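Local atomic coordinates of phospholethanolamine N-methyltransferase 2 (Haemonchus contortus, PDB entry 4KRI), a protein that probably transfers methyl groups from S-adenosylmethionine to the amine of phosphomonomethylethanolamine during nematode phosphocholine biosynthesis. Residues S107-E111 and M112-A116; E81-D84 and K85-A89; I28-Q32 and D33-K37; D56-K59 and N60-N63. One frame throughout, in Å; residues are numbered along the deposited sequence.

Contact 1: residues S107-E111 and M112-A116; sequences SKVKE and MKKMA
The flat group at the joint between Glu111 and Lys114 is the peptide carbonyl of Glu111. Lys114 N stands above its plane, 59° out of it, and donates a hydrogen bond to Glu111 O over 3.2 Å. Lys114 CB also packs against this oxygen, 3.3 Å from Glu111 O. The steep approach accompanies the type I beta turn from Glu111 to Lys114, which leads into helix 114-124.

On the apolar side, the CG1 branch of Val109 meets CB and CG of Lys114, with Val109 CG1 3.7 Å from Lys114 CG. The two side chains cross at about a right angle. Lys114 holds CG anti to its own nitrogen (chi1 -166°), which places the aliphatic stem against the valine while the ammonium group leads on to hydrogen-bond with the carbonyl of Ile77. The carboxylate of Glu111 remains distant from that charge, with Glu111 OE1 6.4 Å from Lys114 NZ. Met112, bent at both chi2 and chi3, curls back along the preceding backbone until its SD is 3.6 Å from Lys110 O.

The turn ends the loop between strand 98-105 and helix 114-124. Met112 and Lys113 rest on helix 255-268 through Glu263 and Val260, while Met115 reaches Phe157 and Trp159 of strand 156-166.

Contact 2: residues E81-D84 and K85-A89; sequences EKLD and KFITA
Leu83 lays its branch point against the tip of Ile87, one helical turn on, with Leu83 CG 4.0 Å from Ile87 CD1. Ile87 carries CG1 beside its own nitrogen (chi1 -59°), and this swings the longer branch back over the previous turn, where Ile87 CG1 comes within 3.3 Å of Leu83 O. Phe86 lies at the fringe of this apolar group: its CD2 is 4.4 Å from Leu83 CD1, and Leu83 O sits at the edge of the ring, near the ring plane.

The backbone carrying these side chains has the i to i+4 bonding of an alpha helix, helix 80-93. Amides of Lys85, Phe86 and Ile87 donate to the carbonyls of Glu81, Lys82 and Leu83; the straightest of the three runs from Ile87 N to Leu83 O, 2.9 Å long with 166° at the hydrogen.

The next carbonyl is gripped twice. Thr88 N donates to Asp84 O at 3.0 Å, and Thr88 OG1 donates to Asp84 O at 2.7 Å, the two donors arriving from opposite faces of the carbonyl plane. The hydroxyl is thus satisfied within its own helix.

Leu83 and Ile87 press on Tyr121 and Phe122 of helix 114-124. At the border of that apolar interface Asp84 OD1 hydrogen-bonds Tyr121 OH, while on a different side of the helix Lys82 forms a salt bridge with Glu75.

Contact 3: residues I28-Q32 and D33-K37; sequences ILCPQ and DDQRK
This is a strand-to-helix turn, the first connection of the beta-alpha-beta unit made by strand 25-29, helix 33-40 and strand 48-52. Gln32 takes the N-cap position, and its carbonyl begins the helical bonding: Arg36 N donates to Gln32 O over 3.1 Å with 163° at the hydrogen.

Ile28 and Cys30 from the strand end meet Gln35 and Arg36 of the helix. Ile28 meets the stem of Arg36 at about a right angle, with Ile28 CG2 3.9 Å from Arg36 CG. Cys30 wedges in beside them: its CB is 3.9 Å from Arg36 CB, and its SG is likewise 3.9 Å from Gln35 CB. On the outer side the stem of Gln32 crosses Gln35, with Gln32 CG 3.8 Å from Gln35 CD.

Arg36 sets CG anti to its nitrogen (chi1 -179°), then bends at chi2 and chi3 so that the guanidinium folds back to the first turn. There Arg36 NH2 forms a salt bridge with Asp33 OD2, 2.8 Å long. The oxygen lies in the guanidinium plane, yet the nitrogen approaches from above the carboxylate plane, 50° out of it. Lys37 CG lies over one guanidinium face, offset toward its rim.

Around the turn, Ile28 and Cys30 pair through their backbones with strand 48-52, whose Phe51 makes a cation-pi contact with Arg36. On the other flank Cys30 and Gln35 touch Asn70 of strand 64-70.

Contact 4: residues D56-K59 and N60-N63; sequences DSLK and NLSN
Leu58 and Leu61 make up the more buried side of this short turn, crossing obliquely and meeting only at their methyl ends, with Leu58 CD2 4.0 Å from Leu61 CD2. Leu58 is buried, packed against Phe86 and Ala89 of helix 80-93; Leu61, partly exposed, touches Ser50 of strand 48-52.

Two backbone bonds close the turn. Asn60 N donates to Ser57 O at 3.0 Å, and Leu61 N donates to Leu58 O at 3.1 Å, the second tying the two leucines together. Each links residues three apart, the signature of 3-10 geometry, and the tight winding shows in the approach of the donors: they stand above the carbonyl planes, 53° out for Ser57 and 68° out for Leu58. The preceding bond of the series, Lys59 N to Asp56 O, is weak.

The outer side, toward solvent, belongs to Lys59 and Asn60, both exposed. They lie side by side and point the same way, joined by van der Waals contacts. Lys59 takes the crowded position for CG, between its nitrogen and carbonyl carbon (chi1 80°), and then extends, so its methylenes run along the asparagine amide. Asn60 OD1 lies 3.3 Å from Lys59 CG and 3.4 Å from Lys59 CE.

The chemistry is accordingly divided: backbone amides and two leucines hold the turn, while the outer pair adds surface contacts. Because CE adjoins the ammonium group, its hydrogens are probably somewhat polarised, which would make the approach of the amide oxygen mildly favourable.

Contacts 2, 3 and 4 converge on one apolar patch. Leu58 of contact 4 packs its CD1 3.7 Å from Ala89 CB and 4.0 Å from Phe86 CD1 of contact 2. Leu29 of contact 3 joins them, its CD2 4.2 Å from both Phe86 CE1 and Leu58 CD1. Contact 1 touches none of the others, its nearest atoms about 7 Å from those of contact 2, but it starts helix 114-124, on which contact 2 packs. Contacts 2 and 3 are partly buried; contacts 1 and 4 lie at the surface. The bonding follows the backbone: four-residue spacing in contacts 2 and 3, three-residue spacing in the turns of 1 and 4. Of the four, contact 3 alone contains an internal salt bridge.

Contact 1: residues S107-E111 and M112-A116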
loop_
_atom_site.group_PDB
_atom_site.type_symbol
_atom_site.label_atom_id
_atom_site.label_comp_id
_atom_site.label_asym_id
_atom_site.label_seq_id
_atom_site.Cartn_x
_atom_site.Cartn_y
_atom_site.Cartn_z
ATOM N N SER A 107 16.243 -6.774 7.170
ATOM C CA SER A 107 16.125 -8.213 7.410
ATOM C C SER A 107 16.861 -8.669 8.674
ATOM O O SER A 107 16.532 -9.710 9.246
ATOM C CB SER A 107 16.600 -9.019 6.199
ATOM O OG SER A 107 18.003 -8.934 6.025
ATOM N N LYS A 108 17.852 -7.895 9.107
ATOM C CA LYS A 108 18.594 -8.229 10.324
ATOM C C LYS A 108 18.037 -7.468 11.515
ATOM O O LYS A 108 18.585 -7.543 12.615
ATOM C CB LYS A 108 20.091 -7.935 10.171
ATOM C CG LYS A 108 20.809 -8.800 9.139
ATOM C CD LYS A 108 22.323 -8.615 9.228
ATOM C CE LYS A 108 23.062 -9.917 8.940
ATOM N NZ LYS A 108 22.893 -10.372 7.534
ATOM N N VAL A 109 16.962 -6.720 11.277
ATOM C CA VAL A 109 16.215 -6.079 12.352
ATOM C C VAL A 109 15.030 -6.962 12.718
ATOM O O VAL A 109 14.035 -7.035 11.985
ATOM C CB VAL A 109 15.720 -4.670 11.972
ATOM C CG1 VAL A 109 14.812 -4.129 13.057
ATOM C CG2 VAL A 109 16.895 -3.735 11.762
ATOM N N LYS A 110 15.155 -7.638 13.854
ATOM C CA LYS A 110 14.159 -8.600 14.305
ATOM C C LYS A 110 12.754 -7.989 14.412
ATOM O O LYS A 110 11.771 -8.614 14.012
ATOM C CB LYS A 110 14.602 -9.213 15.634
ATOM C CG LYS A 110 16.078 -9.580 15.668
ATOM C CD LYS A 110 16.359 -10.740 16.614
ATOM C CE LYS A 110 17.771 -10.656 17.195
ATOM N NZ LYS A 110 18.840 -10.611 16.155
ATOM N N GLU A 111 12.668 -6.764 14.925
ATOM C CA GLU A 111 11.384 -6.064 15.039
ATOM C C GLU A 111 10.686 -5.942 13.679
ATOM O O GLU A 111 11.153 -5.230 12.787
ATOM C CB GLU A 111 11.575 -4.677 15.672
ATOM C CG GLU A 111 12.078 -4.697 17.124
ATOM C CD GLU A 111 13.553 -5.085 17.258
ATOM O OE1 GLU A 111 14.287 -5.048 16.243
ATOM O OE2 GLU A 111 13.979 -5.428 18.384
ATOM N N MET A 112 9.571 -6.645 13.516
ATOM C CA MET A 112 8.904 -6.692 12.219
ATOM C C MET A 112 8.199 -5.395 11.835
ATOM O O MET A 112 8.002 -5.121 10.647
ATOM C CB MET A 112 7.927 -7.872 12.145
ATOM C CG MET A 112 8.598 -9.241 12.075
ATOM S SD MET A 112 9.991 -9.346 10.915
ATOM C CE MET A 112 9.222 -8.725 9.420
ATOM N N LYS A 113 7.812 -4.601 12.830
ATOM C CA LYS A 113 7.136 -3.339 12.551
ATOM C C LYS A 113 8.130 -2.233 12.215
ATOM O O LYS A 113 7.727 -1.085 12.040
ATOM C CB LYS A 113 6.280 -2.883 13.740
ATOM C CG LYS A 113 5.282 -3.898 14.256
ATOM C CD LYS A 113 4.311 -4.332 13.180
ATOM C CE LYS A 113 3.327 -5.349 13.739
ATOM N NZ LYS A 113 2.765 -6.204 12.662
ATOM N N LYS A 114 9.418 -2.567 12.142
ATOM C CA LYS A 114 10.452 -1.549 11.931
ATOM C C LYS A 114 10.201 -0.678 10.700
ATOM O O LYS A 114 10.344 0.547 10.755
ATOM C CB LYS A 114 11.833 -2.179 11.830
ATOM C CG LYS A 114 12.948 -1.153 11.944
ATOM C CD LYS A 114 12.956 -0.518 13.341
ATOM C CE LYS A 114 14.039 0.549 13.474
ATOM N NZ LYS A 114 14.101 1.161 14.841
ATOM N N MET A 115 9.829 -1.295 9.586
ATOM C CA MET A 115 9.559 -0.513 8.380
ATOM C C MET A 115 8.459 0.507 8.650
ATOM O O MET A 115 8.563 1.671 8.255
ATOM C CB MET A 115 9.171 -1.431 7.215
ATOM C CG MET A 115 8.886 -0.706 5.905
ATOM S SD MET A 115 7.194 -0.072 5.790
ATOM C CE MET A 115 6.271 -1.590 5.554
ATOM N N ALA A 116 7.410 0.074 9.334
ATOM C CA ALA A 116 6.282 0.963 9.612
ATOM C C ALA A 116 6.670 2.093 10.559
ATOM O O ALA A 116 6.284 3.241 10.358
ATOM C CB ALA A 116 5.100 0.175 10.172
#

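Contact 2: residues E81-D84 and K85-A89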
loop_
_atom_site.group_PDB
_atom_site.type_symbol
_atom_site.label_atom_id
_atom_site.label_comp_id
_atom_site.label_asym_id
_atom_site.label_seq_id
_atom_site.Cartn_x
_atom_site.Cartn_y
_atom_site.Cartn_z
ATOM N N GLU A 81 18.633 9.626 18.218
ATOM C CA GLU A 81 19.415 10.859 18.177
ATOM C C GLU A 81 20.270 10.923 16.913
ATOM O O GLU A 81 20.351 11.971 16.269
ATOM C CB GLU A 81 20.270 11.021 19.441
ATOM C CG GLU A 81 19.595 11.856 20.528
ATOM C CD GLU A 81 20.182 11.623 21.912
ATOM O OE1 GLU A 81 19.465 11.870 22.907
ATOM O OE2 GLU A 81 21.355 11.197 22.007
ATOM N N LYS A 82 20.896 9.803 16.556
ATOM C CA LYS A 82 21.627 9.720 15.293
ATOM C C LYS A 82 20.691 9.821 14.094
ATOM O O LYS A 82 21.030 10.455 13.093
ATOM C CB LYS A 82 22.439 8.428 15.198
ATOM C CG LYS A 82 23.593 8.345 16.191
ATOM C CD LYS A 82 24.481 7.155 15.886
ATOM C CE LYS A 82 25.534 6.970 16.970
ATOM N NZ LYS A 82 26.105 5.591 16.941
ATOM N N LEU A 83 19.523 9.188 14.184
ATOM C CA LEU A 83 18.542 9.260 13.102
ATOM C C LEU A 83 18.071 10.703 12.916
ATOM O O LEU A 83 17.919 11.170 11.790
ATOM C CB LEU A 83 17.355 8.324 13.365
ATOM C CG LEU A 83 16.293 8.219 12.261
ATOM C CD1 LEU A 83 16.889 7.682 10.978
ATOM C CD2 LEU A 83 15.135 7.347 12.695
ATOM N N ASP A 84 17.871 11.417 14.019
ATOM C CA ASP A 84 17.442 12.814 13.934
ATOM C C ASP A 84 18.493 13.686 13.242
ATOM O O ASP A 84 18.154 14.582 12.464
ATOM C CB ASP A 84 17.155 13.381 15.324
ATOM C CG ASP A 84 15.904 12.808 15.947
ATOM O OD1 ASP A 84 15.051 12.260 15.216
ATOM O OD2 ASP A 84 15.769 12.924 17.181
ATOM N N LYS A 85 19.763 13.441 13.544
ATOM C CA LYS A 85 20.844 14.156 12.871
ATOM C C LYS A 85 20.820 13.905 11.366
ATOM O O LYS A 85 21.013 14.829 10.577
ATOM C CB LYS A 85 22.212 13.795 13.465
ATOM C CG LYS A 85 22.663 14.768 14.526
ATOM C CD LYS A 85 23.703 14.155 15.443
ATOM C CE LYS A 85 24.095 15.139 16.535
ATOM N NZ LYS A 85 24.649 16.398 15.950
ATOM N N PHE A 86 20.567 12.661 10.973
ATOM C CA PHE A 86 20.517 12.328 9.554
ATOM C C PHE A 86 19.342 12.992 8.856
ATOM O O PHE A 86 19.501 13.554 7.779
ATOM C CB PHE A 86 20.431 10.817 9.316
ATOM C CG PHE A 86 19.939 10.467 7.941
ATOM C CD1 PHE A 86 20.775 10.591 6.840
ATOM C CD2 PHE A 86 18.634 10.049 7.739
ATOM C CE1 PHE A 86 20.319 10.290 5.560
ATOM C CE2 PHE A 86 18.172 9.750 6.465
ATOM C CZ PHE A 86 19.022 9.864 5.375
ATOM N N ILE A 87 18.154 12.903 9.445
ATOM C CA ILE A 87 16.979 13.478 8.785
ATOM C C ILE A 87 17.164 14.978 8.636
ATOM O O ILE A 87 16.821 15.558 7.603
ATOM C CB ILE A 87 15.688 13.189 9.549
ATOM C CG1 ILE A 87 15.494 11.680 9.673
ATOM C CG2 ILE A 87 14.499 13.811 8.829
ATOM C CD1 ILE A 87 14.342 11.276 10.581
ATOM N N THR A 88 17.718 15.591 9.676
ATOM C CA THR A 88 18.030 17.012 9.654
ATOM C C THR A 88 18.991 17.341 8.519
ATOM O O THR A 88 18.743 18.259 7.738
ATOM C CB THR A 88 18.631 17.461 10.992
ATOM O OG1 THR A 88 17.662 17.250 12.025
ATOM C CG2 THR A 88 19.001 18.936 10.947
ATOM N N ALA A 89 20.068 16.573 8.407
ATOM C CA ALA A 89 21.090 16.849 7.397
ATOM C C ALA A 89 20.533 16.592 6.001
ATOM O O ALA A 89 20.847 17.307 5.053
ATOM C CB ALA A 89 22.333 15.996 7.644
#

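Contact 3: residues I28-Q32 and D33-K37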
loop_
_atom_site.group_PDB
_atom_site.type_symbol
_atom_site.label_atom_id
_atom_site.label_comp_id
_atom_site.label_asym_id
_atom_site.label_seq_id
_atom_site.Cartn_x
_atom_site.Cartn_y
_atom_site.Cartn_z
ATOM N N ILE A 28 24.959 11.440 -3.233
ATOM C CA ILE A 28 24.930 10.015 -2.931
ATOM C C ILE A 28 25.649 9.767 -1.609
ATOM O O ILE A 28 26.792 10.167 -1.438
ATOM C CB ILE A 28 25.635 9.211 -4.040
ATOM C CG1 ILE A 28 24.906 9.418 -5.376
ATOM C CG2 ILE A 28 25.673 7.725 -3.683
ATOM C CD1 ILE A 28 25.616 8.824 -6.576
ATOM N N LEU A 29 24.957 9.138 -0.668
ATOM C CA LEU A 29 25.574 8.728 0.585
ATOM C C LEU A 29 25.574 7.209 0.581
ATOM O O LEU A 29 24.513 6.587 0.667
ATOM C CB LEU A 29 24.780 9.264 1.779
ATOM C CG LEU A 29 25.095 8.691 3.168
ATOM C CD1 LEU A 29 26.560 8.856 3.522
ATOM C CD2 LEU A 29 24.212 9.366 4.220
ATOM N N CYS A 30 26.757 6.616 0.450
ATOM C CA CYS A 30 26.871 5.175 0.280
ATOM C C CYS A 30 28.275 4.768 0.675
ATOM O O CYS A 30 29.240 5.135 -0.001
ATOM C CB CYS A 30 26.604 4.799 -1.180
ATOM S SG CYS A 30 26.576 3.017 -1.542
ATOM N N PRO A 31 28.397 4.014 1.778
ATOM C CA PRO A 31 29.731 3.661 2.280
ATOM C C PRO A 31 30.451 2.622 1.416
ATOM O O PRO A 31 31.677 2.516 1.504
ATOM C CB PRO A 31 29.439 3.097 3.675
ATOM C CG PRO A 31 28.046 2.574 3.583
ATOM C CD PRO A 31 27.321 3.513 2.652
ATOM N N GLN A 32 29.715 1.871 0.600
ATOM C CA GLN A 32 30.344 0.854 -0.250
ATOM C C GLN A 32 30.655 1.400 -1.650
ATOM O O GLN A 32 29.748 1.716 -2.422
ATOM C CB GLN A 32 29.471 -0.404 -0.324
ATOM C CG GLN A 32 29.944 -1.456 -1.328
ATOM C CD GLN A 32 31.361 -1.959 -1.072
ATOM O OE1 GLN A 32 32.218 -1.902 -1.958
ATOM N NE2 GLN A 32 31.606 -2.475 0.131
ATOM N N ASP A 33 31.943 1.502 -1.975
ATOM C CA ASP A 33 32.381 2.223 -3.170
ATOM C C ASP A 33 31.856 1.667 -4.494
ATOM O O ASP A 33 31.524 2.425 -5.405
ATOM C CB ASP A 33 33.910 2.320 -3.194
ATOM C CG ASP A 33 34.454 3.126 -2.031
ATOM O OD1 ASP A 33 35.409 2.654 -1.372
ATOM O OD2 ASP A 33 33.919 4.231 -1.777
ATOM N N ASP A 34 31.767 0.347 -4.600
ATOM C CA ASP A 34 31.283 -0.263 -5.831
ATOM C C ASP A 34 29.809 0.056 -6.119
ATOM O O ASP A 34 29.453 0.388 -7.251
ATOM C CB ASP A 34 31.538 -1.770 -5.806
ATOM C CG ASP A 34 33.020 -2.104 -5.712
ATOM O OD1 ASP A 34 33.824 -1.507 -6.470
ATOM O OD2 ASP A 34 33.383 -2.952 -4.868
ATOM N N GLN A 35 28.956 -0.038 -5.103
ATOM C CA GLN A 35 27.552 0.343 -5.264
ATOM C C GLN A 35 27.415 1.836 -5.586
ATOM O O GLN A 35 26.613 2.227 -6.436
ATOM C CB GLN A 35 26.741 -0.032 -4.018
ATOM C CG GLN A 35 26.663 -1.541 -3.773
ATOM C CD GLN A 35 26.258 -1.894 -2.347
ATOM O OE1 GLN A 35 25.864 -1.026 -1.566
ATOM N NE2 GLN A 35 26.364 -3.173 -2.001
ATOM N N ARG A 36 28.220 2.661 -4.919
ATOM C CA ARG A 36 28.219 4.106 -5.147
ATOM C C ARG A 36 28.571 4.466 -6.597
ATOM O O ARG A 36 27.921 5.317 -7.214
ATOM C CB ARG A 36 29.175 4.800 -4.167
ATOM C CG ARG A 36 29.234 6.319 -4.309
ATOM C CD ARG A 36 30.506 6.748 -5.013
ATOM N NE ARG A 36 31.685 6.201 -4.351
ATOM C CZ ARG A 36 32.928 6.332 -4.811
ATOM N NH1 ARG A 36 33.149 6.990 -5.941
ATOM N NH2 ARG A 36 33.948 5.803 -4.144
ATOM N N LYS A 37 29.592 3.809 -7.141
ATOM C CA LYS A 37 29.992 4.050 -8.525
ATOM C C LYS A 37 28.953 3.554 -9.533
ATOM O O LYS A 37 28.761 4.163 -10.589
ATOM C CB LYS A 37 31.345 3.401 -8.804
ATOM C CG LYS A 37 32.490 4.021 -8.038
ATOM C CD LYS A 37 33.685 3.081 -8.039
ATOM C CE LYS A 37 34.874 3.696 -7.331
ATOM N NZ LYS A 37 36.065 2.826 -7.473
#

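Contact 4: residues D56-K59 and N60-N63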
loop_
_atom_site.group_PDB
_atom_site.type_symbol
_atom_site.label_atom_id
_atom_site.label_comp_id
_atom_site.label_asym_id
_atom_site.label_seq_id
_atom_site.Cartn_x
_atom_site.Cartn_y
_atom_site.Cartn_z
ATOM N N ASP A 56 28.033 12.716 8.371
ATOM C CA ASP A 56 28.531 14.040 8.732
ATOM C C ASP A 56 29.014 14.831 7.514
ATOM O O ASP A 56 29.054 16.064 7.540
ATOM C CB ASP A 56 29.603 13.948 9.818
ATOM C CG ASP A 56 29.008 13.692 11.188
ATOM O OD1 ASP A 56 28.732 14.678 11.906
ATOM O OD2 ASP A 56 28.796 12.511 11.541
ATOM N N SER A 57 29.342 14.124 6.436
ATOM C CA SER A 57 29.737 14.787 5.198
ATOM C C SER A 57 28.535 15.400 4.471
ATOM O O SER A 57 28.704 16.116 3.493
ATOM C CB SER A 57 30.486 13.823 4.278
ATOM O OG SER A 57 31.593 13.238 4.931
ATOM N N LEU A 58 27.323 15.148 4.954
ATOM C CA LEU A 58 26.143 15.763 4.323
ATOM C C LEU A 58 26.150 17.279 4.491
ATOM O O LEU A 58 25.428 17.992 3.782
ATOM C CB LEU A 58 24.836 15.185 4.875
ATOM C CG LEU A 58 24.447 13.767 4.456
ATOM C CD1 LEU A 58 23.234 13.323 5.263
ATOM C CD2 LEU A 58 24.118 13.711 2.972
ATOM N N LYS A 59 26.961 17.771 5.425
ATOM C CA LYS A 59 27.111 19.205 5.647
ATOM C C LYS A 59 27.723 19.891 4.425
ATOM O O LYS A 59 27.672 21.123 4.303
ATOM C CB LYS A 59 28.009 19.471 6.867
ATOM C CG LYS A 59 29.505 19.355 6.550
ATOM C CD LYS A 59 30.390 19.847 7.698
ATOM C CE LYS A 59 31.838 20.004 7.229
ATOM N NZ LYS A 59 32.801 20.166 8.354
ATOM N N ASN A 60 28.311 19.092 3.532
ATOM C CA ASN A 60 29.027 19.613 2.372
ATOM C C ASN A 60 28.146 19.593 1.134
ATOM O O ASN A 60 28.545 20.062 0.055
ATOM C CB ASN A 60 30.288 18.789 2.132
ATOM C CG ASN A 60 31.276 18.906 3.282
ATOM O OD1 ASN A 60 31.399 19.976 3.883
ATOM N ND2 ASN A 60 31.981 17.818 3.593
ATOM N N LEU A 61 26.949 19.053 1.305
ATOM C CA LEU A 61 25.978 18.969 0.219
ATOM C C LEU A 61 24.842 19.974 0.398
ATOM O O LEU A 61 24.343 20.173 1.511
ATOM C CB LEU A 61 25.409 17.552 0.138
ATOM C CG LEU A 61 26.140 16.517 -0.730
ATOM C CD1 LEU A 61 27.627 16.539 -0.533
ATOM C CD2 LEU A 61 25.616 15.127 -0.435
ATOM N N SER A 62 24.431 20.609 -0.702
ATOM C CA SER A 62 23.315 21.552 -0.664
ATOM C C SER A 62 22.689 21.704 -2.046
ATOM O O SER A 62 23.286 21.301 -3.046
ATOM C CB SER A 62 23.766 22.927 -0.155
ATOM O OG SER A 62 24.524 23.610 -1.138
ATOM N N ASN A 63 21.493 22.287 -2.086
ATOM C CA ASN A 63 20.796 22.554 -3.345
ATOM C C ASN A 63 20.629 21.289 -4.204
ATOM O O ASN A 63 20.700 21.340 -5.438
ATOM C CB ASN A 63 21.519 23.653 -4.137
ATOM C CG ASN A 63 20.603 24.371 -5.117
ATOM O OD1 ASN A 63 19.468 24.721 -4.786
ATOM N ND2 ASN A 63 21.095 24.590 -6.331
#